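Local coordinates for protein ornithine carbamoyltransferase, mitochondrial (PDB 3SDS) that catalyses the transfer of the carbamoyl group from carbamoyl phosphate to L-ornithine, giving L-citrulline and phosphate, a step of arginine biosynthesis, at residues 124-129 with 147-152; 190-195 with 260-265; 218-223 with 281-286. All blocks are in the same frame, centred on the assembly; numbering follows the deposited sequence.

Interaction 1: 124-129 with 147-152; sequences CIVARV and INALCD
R128 and L150 both carry CG anti to the backbone N (chi1 165° and -173°), and this sends their side chains the same way, side by side, off the C-terminal ends of two parallel strands. The strands belong to a beta-alpha-beta unit of the carbamoyl phosphate domain: 124-128, then helix 132-141, then 146-148 at one border of the four-stranded sheet. Three backbone bonds join them. I147 N donates to I125 O, A127 N to I147 O at 3.1 Å, and A149 N to A127 O; past this last bond segment 147-152 turns a corner at A149. On the face that carries V126, its CG1 meets A149 CB at 3.7 Å, while on the other face A127 packs on I135 and L138 of helix 132-141. N148 sits at the bend; its ND2 donates hydrogen bonds to L27 O and C151 SG. R128, a carbamoyl phosphate-binding residue by similarity, runs extended from CG to NE beside S77, and L150 touches H155, which probably binds the same substrate. One face of the guanidinium is covered by the L150 methyl, with CD2 3.7 Å from R128 NE.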
loop_
_atom_site.group_PDB
_atom_site.type_symbol
_atom_site.label_atom_id
_atom_site.label_comp_id
_atom_site.label_asym_id
_atom_site.label_seq_id
_atom_site.Cartn_x
_atom_site.Cartn_y
_atom_site.Cartn_z
ATOM N N CYS A 124 -8.474 8.373 11.491
ATOM C CA CYS A 124 -7.488 9.438 11.634
ATOM C C CYS A 124 -6.919 9.850 10.292
ATOM O O CYS A 124 -6.846 9.048 9.372
ATOM C CB CYS A 124 -6.348 8.987 12.563
ATOM S SG CYS A 124 -4.975 10.182 12.744
ATOM N N ILE A 125 -6.495 11.105 10.184
ATOM C CA ILE A 125 -5.698 11.549 9.028
ATOM C C ILE A 125 -4.338 12.090 9.458
ATOM O O ILE A 125 -4.265 13.011 10.275
ATOM C CB ILE A 125 -6.413 12.614 8.171
ATOM C CG1 ILE A 125 -7.830 12.145 7.799
ATOM C CG2 ILE A 125 -5.590 12.914 6.928
ATOM C CD1 ILE A 125 -8.748 13.236 7.278
ATOM N N VAL A 126 -3.273 11.491 8.927
ATOM C CA VAL A 126 -1.928 12.055 9.023
ATOM C C VAL A 126 -1.626 12.734 7.681
ATOM O O VAL A 126 -1.564 12.068 6.638
ATOM C CB VAL A 126 -0.865 10.981 9.311
ATOM C CG1 VAL A 126 0.517 11.621 9.436
ATOM C CG2 VAL A 126 -1.208 10.186 10.566
ATOM N N ALA A 127 -1.460 14.055 7.694
ATOM C CA ALA A 127 -1.431 14.811 6.436
ATOM C C ALA A 127 -0.202 15.667 6.242
ATOM O O ALA A 127 0.284 16.294 7.188
ATOM C CB ALA A 127 -2.685 15.677 6.299
ATOM N N ARG A 128 0.286 15.698 5.006
ATOM C CA ARG A 128 1.296 16.661 4.628
ATOM C C ARG A 128 0.847 17.450 3.442
ATOM O O ARG A 128 0.486 16.893 2.401
ATOM C CB ARG A 128 2.633 16.017 4.291
ATOM C CG ARG A 128 3.538 17.002 3.565
ATOM C CD ARG A 128 4.925 16.496 3.372
ATOM N NE ARG A 128 5.736 17.546 2.769
ATOM C CZ ARG A 128 6.967 17.375 2.285
ATOM N NH1 ARG A 128 7.555 16.175 2.322
ATOM N NH2 ARG A 128 7.614 18.413 1.754
ATOM N N VAL A 129 0.897 18.764 3.591
ATOM C CA VAL A 129 0.555 19.662 2.493
ATOM C C VAL A 129 1.617 20.768 2.348
ATOM O O VAL A 129 2.645 20.742 3.053
ATOM C CB VAL A 129 -0.891 20.218 2.646
ATOM C CG1 VAL A 129 -1.890 19.264 2.015
ATOM C CG2 VAL A 129 -1.228 20.450 4.119
ATOM N N ILE A 147 -3.488 14.826 12.430
ATOM C CA ILE A 147 -2.103 15.077 12.899
ATOM C C ILE A 147 -1.237 15.640 11.752
ATOM O O ILE A 147 -1.234 15.090 10.626
ATOM C CB ILE A 147 -1.469 13.780 13.439
ATOM C CG1 ILE A 147 -2.018 13.458 14.829
ATOM C CG2 ILE A 147 0.080 13.817 13.427
ATOM C CD1 ILE A 147 -1.941 11.963 15.154
ATOM N N ASN A 148 -0.509 16.723 12.041
ATOM C CA ASN A 148 0.344 17.402 11.055
ATOM C C ASN A 148 1.675 16.694 10.795
ATOM O O ASN A 148 2.589 16.747 11.617
ATOM C CB ASN A 148 0.607 18.841 11.508
ATOM C CG ASN A 148 1.274 19.699 10.427
ATOM O OD1 ASN A 148 1.508 19.245 9.300
ATOM N ND2 ASN A 148 1.572 20.963 10.772
ATOM N N ALA A 149 1.797 16.063 9.633
ATOM C CA ALA A 149 3.007 15.316 9.288
ATOM C C ALA A 149 4.173 16.226 8.931
ATOM O O ALA A 149 5.336 15.836 9.068
ATOM C CB ALA A 149 2.722 14.350 8.140
ATOM N N LEU A 150 3.851 17.421 8.441
ATOM C CA LEU A 150 4.831 18.443 8.054
ATOM C C LEU A 150 4.105 19.489 7.234
ATOM O O LEU A 150 3.384 19.168 6.307
ATOM C CB LEU A 150 5.999 17.852 7.236
ATOM C CG LEU A 150 7.221 18.728 6.867
ATOM C CD1 LEU A 150 8.518 17.889 6.724
ATOM C CD2 LEU A 150 7.009 19.613 5.601
ATOM N N CYS A 151 4.285 20.748 7.591
ATOM C CA CYS A 151 3.796 21.842 6.767
ATOM C C CYS A 151 4.853 22.954 6.707
ATOM O O CYS A 151 5.990 22.787 7.165
ATOM C CB CYS A 151 2.409 22.323 7.233
ATOM S SG CYS A 151 2.332 23.627 8.519
ATOM N N ASP A 152 4.474 24.075 6.117
ATOM C CA ASP A 152 5.360 25.203 5.864
ATOM C C ASP A 152 6.058 25.802 7.106
ATOM O O ASP A 152 7.182 26.312 7.010
ATOM C CB ASP A 152 4.504 26.270 5.210
ATOM C CG ASP A 152 5.260 27.076 4.222
ATOM O OD1 ASP A 152 6.257 27.714 4.643
ATOM O OD2 ASP A 152 4.850 27.093 3.032
#

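Interaction 2: 190-195 with 260-265; sequences KIAWVG and DVIVTD
W193 and V263 face the same side of the sheet, and their side chains cross obliquely: the benzo edge atom W193 CE3 lies 4.0 Å from V263 CB, while V263 O sits over one face of the indole, toward its rim. With CG anti to the backbone N (chi1 -180°), the ring leans toward the ends of the strands, where W193 CZ2 meets D265 CB at 3.8 Å. The D265 carboxylate is turned 75° from the ring plane, and its OD2 takes a hydrogen bond from N198. D265 probably binds L-ornithine, as in related enzymes. One step back, I191 CG2 packs on V263 CG2 at 3.6 Å. The two strands run parallel, with A192 N bonded to V261 O, V263 N to A192 O, and V194 N to V263 O.

Bonds involving side chains close both ends. D260 OD2 uses its anti lone pair to accept K190 N at 2.8 Å, and the backbone D260 N donates to K190 O. At the other end T264 OG1, anti to its own backbone N, donates to V194 O at 2.7 Å, almost straight onto the carbonyl. These are neighbouring interior strands of the five-stranded parallel sheet in the Rossmann-like ornithine domain: 214-218 flanks 190-194, 303-306 flanks 261-264 with M305 against V261 and V263, and helix 199-210 covers W193 through V200, L201 and L204.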
loop_
_atom_site.group_PDB
_atom_site.type_symbol
_atom_site.label_atom_id
_atom_site.label_comp_id
_atom_site.label_asym_id
_atom_site.label_seq_id
_atom_site.Cartn_x
_atom_site.Cartn_y
_atom_site.Cartn_z
ATOM N N LYS A 190 21.673 24.166 26.835
ATOM C CA LYS A 190 21.779 25.059 25.687
ATOM C C LYS A 190 21.727 24.288 24.371
ATOM O O LYS A 190 22.457 23.300 24.198
ATOM C CB LYS A 190 23.073 25.869 25.739
ATOM C CG LYS A 190 22.896 27.271 25.210
ATOM C CD LYS A 190 24.071 27.793 24.424
ATOM C CE LYS A 190 23.917 29.302 24.277
ATOM N NZ LYS A 190 24.229 29.839 22.918
ATOM N N ILE A 191 20.878 24.752 23.452
ATOM C CA ILE A 191 20.854 24.246 22.068
ATOM C C ILE A 191 21.310 25.342 21.084
ATOM O O ILE A 191 20.858 26.481 21.148
ATOM C CB ILE A 191 19.440 23.656 21.660
ATOM C CG1 ILE A 191 19.070 22.448 22.533
ATOM C CG2 ILE A 191 19.379 23.260 20.174
ATOM C CD1 ILE A 191 17.636 21.971 22.358
ATOM N N ALA A 192 22.210 24.994 20.179
ATOM C CA ALA A 192 22.624 25.930 19.160
ATOM C C ALA A 192 22.197 25.435 17.793
ATOM O O ALA A 192 22.584 24.342 17.358
ATOM C CB ALA A 192 24.126 26.136 19.206
ATOM N N TRP A 193 21.385 26.247 17.133
ATOM C CA TRP A 193 20.976 25.999 15.762
ATOM C C TRP A 193 21.820 26.846 14.802
ATOM O O TRP A 193 21.878 28.081 14.927
ATOM C CB TRP A 193 19.488 26.336 15.592
ATOM C CG TRP A 193 18.993 26.092 14.197
ATOM C CD1 TRP A 193 19.277 26.835 13.063
ATOM C CD2 TRP A 193 18.147 25.019 13.775
ATOM N NE1 TRP A 193 18.660 26.273 11.967
ATOM C CE2 TRP A 193 17.958 25.160 12.373
ATOM C CE3 TRP A 193 17.538 23.945 14.439
ATOM C CZ2 TRP A 193 17.163 24.268 11.631
ATOM C CZ3 TRP A 193 16.764 23.056 13.707
ATOM C CH2 TRP A 193 16.575 23.228 12.314
ATOM N N VAL A 194 22.466 26.188 13.839
ATOM C CA VAL A 194 23.279 26.906 12.841
ATOM C C VAL A 194 22.797 26.557 11.432
ATOM O O VAL A 194 22.896 25.407 11.012
ATOM C CB VAL A 194 24.807 26.612 12.997
ATOM C CG1 VAL A 194 25.633 27.379 11.966
ATOM C CG2 VAL A 194 25.283 26.946 14.391
ATOM N N GLY A 195 22.272 27.548 10.713
ATOM C CA GLY A 195 21.740 27.329 9.362
ATOM C C GLY A 195 20.487 28.128 9.035
ATOM O O GLY A 195 20.300 29.219 9.547
ATOM N N ASP A 260 25.340 22.790 24.503
ATOM C CA ASP A 260 25.384 21.380 24.876
ATOM C C ASP A 260 25.162 20.518 23.652
ATOM O O ASP A 260 25.695 19.399 23.554
ATOM C CB ASP A 260 24.344 21.062 25.949
ATOM C CG ASP A 260 24.643 21.748 27.264
ATOM O OD1 ASP A 260 25.654 21.375 27.926
ATOM O OD2 ASP A 260 23.868 22.670 27.619
ATOM N N VAL A 261 24.383 21.060 22.717
ATOM C CA VAL A 261 24.023 20.372 21.478
ATOM C C VAL A 261 24.153 21.343 20.323
ATOM O O VAL A 261 23.824 22.525 20.469
ATOM C CB VAL A 261 22.563 19.887 21.522
ATOM C CG1 VAL A 261 22.165 19.241 20.201
ATOM C CG2 VAL A 261 22.349 18.942 22.697
ATOM N N ILE A 262 24.633 20.850 19.181
ATOM C CA ILE A 262 24.595 21.642 17.947
ATOM C C ILE A 262 23.716 20.985 16.869
ATOM O O ILE A 262 23.871 19.803 16.556
ATOM C CB ILE A 262 26.009 22.001 17.423
ATOM C CG1 ILE A 262 26.765 22.835 18.465
ATOM C CG2 ILE A 262 25.912 22.785 16.119
ATOM C CD1 ILE A 262 28.264 23.015 18.180
ATOM N N VAL A 263 22.783 21.770 16.326
ATOM C CA VAL A 263 21.833 21.292 15.314
ATOM C C VAL A 263 21.943 22.079 14.002
ATOM O O VAL A 263 22.108 23.300 14.008
ATOM C CB VAL A 263 20.355 21.402 15.776
ATOM C CG1 VAL A 263 19.540 20.337 15.115
ATOM C CG2 VAL A 263 20.232 21.264 17.240
ATOM N N THR A 264 21.830 21.364 12.888
ATOM C CA THR A 264 21.617 21.980 11.590
ATOM C C THR A 264 20.548 21.227 10.755
ATOM O O THR A 264 19.903 20.301 11.245
ATOM C CB THR A 264 22.962 22.171 10.824
ATOM O OG1 THR A 264 22.761 23.031 9.688
ATOM C CG2 THR A 264 23.573 20.816 10.388
ATOM N N ASP A 265 20.379 21.648 9.502
ATOM C CA ASP A 265 19.385 21.116 8.580
ATOM C C ASP A 265 19.798 21.455 7.148
ATOM O O ASP A 265 20.479 22.457 6.918
ATOM C CB ASP A 265 18.031 21.775 8.865
ATOM C CG ASP A 265 16.861 21.079 8.160
ATOM O OD1 ASP A 265 17.098 20.184 7.306
ATOM O OD2 ASP A 265 15.690 21.431 8.468
#

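Interaction 3: 218-223 with 281-286; sequences ATPRGY and EAFKDF
P220 wedges its ring between two phenylalanines, F283 and F286, and touches both with the same atom. CG stands over one face of F283, 3.8 Å from the ring centroid and 28° off the normal, and over one face of F286 at 3.9 Å from that centroid. Both are CH-pi contacts, and CG is displaced toward the rim of each ring. P220 CD lies near both rings, 3.5 Å from F286 CZ. The F286 ring also lies along the backbone before the proline: A218 O meets its edge near the ring plane, and CZ comes close to the T219-P220 peptide.

F283 also points an edge at Y223. F283 CZ rises over one face of the tyrosine in an edge-to-face pair whose centroids are 5.3 Å apart and whose planes make 51°. All three aromatic residues hold CG anti to the carbonyl carbon; for F283, chi1 of -66° swings the ring back toward the proline although its CB leaves the backbone to the side.

Two turns set these groups in place. A type II turn from P220 to Y223, closed by Y223 N to P220 O, has G222 at a backbone conformation suited to glycine and brings the tyrosine round to meet F283. A type I turn from F283 to F286, closed by F286 N to F283 O at 2.9 Å, presents both phenylalanines to P220. Beyond, F283 stacks on W267 and touches D196. The contact thus joins the loop between strand 214-218 and helix 227-237 to the chain leaving helix 277-282.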
loop_
_atom_site.group_PDB
_atom_site.type_symbol
_atom_site.label_atom_id
_atom_site.label_comp_id
_atom_site.label_asym_id
_atom_site.label_seq_id
_atom_site.Cartn_x
_atom_site.Cartn_y
_atom_site.Cartn_z
ATOM N N ALA A 218 21.733 30.982 14.830
ATOM C CA ALA A 218 22.581 31.692 13.869
ATOM C C ALA A 218 22.074 31.457 12.454
ATOM O O ALA A 218 21.920 30.301 12.025
ATOM C CB ALA A 218 24.044 31.279 14.011
ATOM N N THR A 219 21.777 32.559 11.761
ATOM C CA THR A 219 21.308 32.540 10.372
ATOM C C THR A 219 21.890 33.723 9.609
ATOM O O THR A 219 22.199 34.764 10.203
ATOM C CB THR A 219 19.747 32.641 10.223
ATOM O OG1 THR A 219 19.309 33.978 10.502
ATOM C CG2 THR A 219 18.993 31.640 11.109
ATOM N N PRO A 220 22.022 33.585 8.279
ATOM C CA PRO A 220 22.435 34.719 7.449
ATOM C C PRO A 220 21.376 35.822 7.407
ATOM O O PRO A 220 20.187 35.545 7.636
ATOM C CB PRO A 220 22.566 34.103 6.052
ATOM C CG PRO A 220 22.605 32.634 6.259
ATOM C CD PRO A 220 21.799 32.369 7.477
ATOM N N ARG A 221 21.802 37.048 7.102
ATOM C CA ARG A 221 20.863 38.147 6.866
ATOM C C ARG A 221 19.884 37.784 5.744
ATOM O O ARG A 221 20.302 37.492 4.630
ATOM C CB ARG A 221 21.611 39.450 6.529
ATOM N N GLY A 222 18.588 37.788 6.058
ATOM C CA GLY A 222 17.529 37.471 5.090
ATOM C C GLY A 222 16.809 36.148 5.359
ATOM O O GLY A 222 15.774 35.856 4.739
ATOM N N TYR A 223 17.353 35.362 6.297
ATOM C CA TYR A 223 16.900 33.993 6.558
ATOM C C TYR A 223 16.542 33.770 8.037
ATOM O O TYR A 223 16.719 32.680 8.590
ATOM C CB TYR A 223 17.964 32.998 6.060
ATOM C CG TYR A 223 18.196 33.136 4.582
ATOM C CD1 TYR A 223 19.210 33.948 4.090
ATOM C CD2 TYR A 223 17.361 32.493 3.670
ATOM C CE1 TYR A 223 19.392 34.104 2.724
ATOM C CE2 TYR A 223 17.536 32.634 2.303
ATOM C CZ TYR A 223 18.548 33.440 1.840
ATOM O OH TYR A 223 18.716 33.584 0.488
ATOM N N GLU A 281 26.299 30.974 -1.968
ATOM C CA GLU A 281 27.246 32.034 -1.560
ATOM C C GLU A 281 26.959 32.575 -0.145
ATOM O O GLU A 281 27.891 32.890 0.603
ATOM C CB GLU A 281 27.274 33.185 -2.581
ATOM N N ALA A 282 25.670 32.655 0.207
ATOM C CA ALA A 282 25.196 33.239 1.482
ATOM C C ALA A 282 25.539 32.454 2.768
ATOM O O ALA A 282 25.838 33.061 3.804
ATOM C CB ALA A 282 23.694 33.516 1.410
ATOM N N PHE A 283 25.500 31.118 2.682
ATOM C CA PHE A 283 25.785 30.219 3.817
ATOM C C PHE A 283 27.289 29.826 3.999
ATOM O O PHE A 283 27.605 28.823 4.651
ATOM C CB PHE A 283 24.878 28.981 3.726
ATOM C CG PHE A 283 23.397 29.282 3.906
ATOM C CD1 PHE A 283 22.590 29.594 2.816
ATOM C CD2 PHE A 283 22.807 29.240 5.167
ATOM C CE1 PHE A 283 21.225 29.871 2.985
ATOM C CE2 PHE A 283 21.445 29.519 5.339
ATOM C CZ PHE A 283 20.659 29.832 4.249
ATOM N N LYS A 284 28.194 30.650 3.449
ATOM C CA LYS A 284 29.654 30.391 3.391
ATOM C C LYS A 284 30.245 29.804 4.667
ATOM O O LYS A 284 30.828 28.713 4.638
ATOM C CB LYS A 284 30.442 31.662 3.005
ATOM N N ASP A 285 30.093 30.517 5.782
ATOM C CA ASP A 285 30.727 30.097 7.034
ATOM C C ASP A 285 29.810 29.234 7.909
ATOM O O ASP A 285 30.170 28.887 9.038
ATOM C CB ASP A 285 31.253 31.319 7.806
ATOM C CG ASP A 285 32.180 32.196 6.960
ATOM O OD1 ASP A 285 32.930 31.639 6.117
ATOM O OD2 ASP A 285 32.161 33.442 7.136
ATOM N N PHE A 286 28.643 28.877 7.376
ATOM C CA PHE A 286 27.618 28.159 8.153
ATOM C C PHE A 286 27.779 26.625 8.304
ATOM O O PHE A 286 27.030 26.005 9.056
ATOM C CB PHE A 286 26.207 28.544 7.677
ATOM C CG PHE A 286 25.755 29.913 8.150
ATOM C CD1 PHE A 286 24.941 30.043 9.283
ATOM C CD2 PHE A 286 26.143 31.075 7.465
ATOM C CE1 PHE A 286 24.522 31.304 9.726
ATOM C CE2 PHE A 286 25.726 32.344 7.899
ATOM C CZ PHE A 286 24.918 32.455 9.033
#

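Interaction 1 closes before the others open and lies in the carbamoyl phosphate domain; its centre is about 25 Å from that of interaction 2, on the opposite side of the chain's centre. Interactions 2 and 3 share the ornithine domain, with centres about 14 Å apart, and their segments alternate along the chain: 190-195, 218-223, 260-265, 281-286. They also touch, since strand 214-218 borders 190-194 and A218 bonds through its backbone to W193 and G195. Interaction 3 therefore extends from the end of the sheet that interaction 2 helps build. R128 and D265, which probably bind carbamoyl phosphate and L-ornithine, stand at the ends of strands in separate sheets, consistent with an active site between the domains.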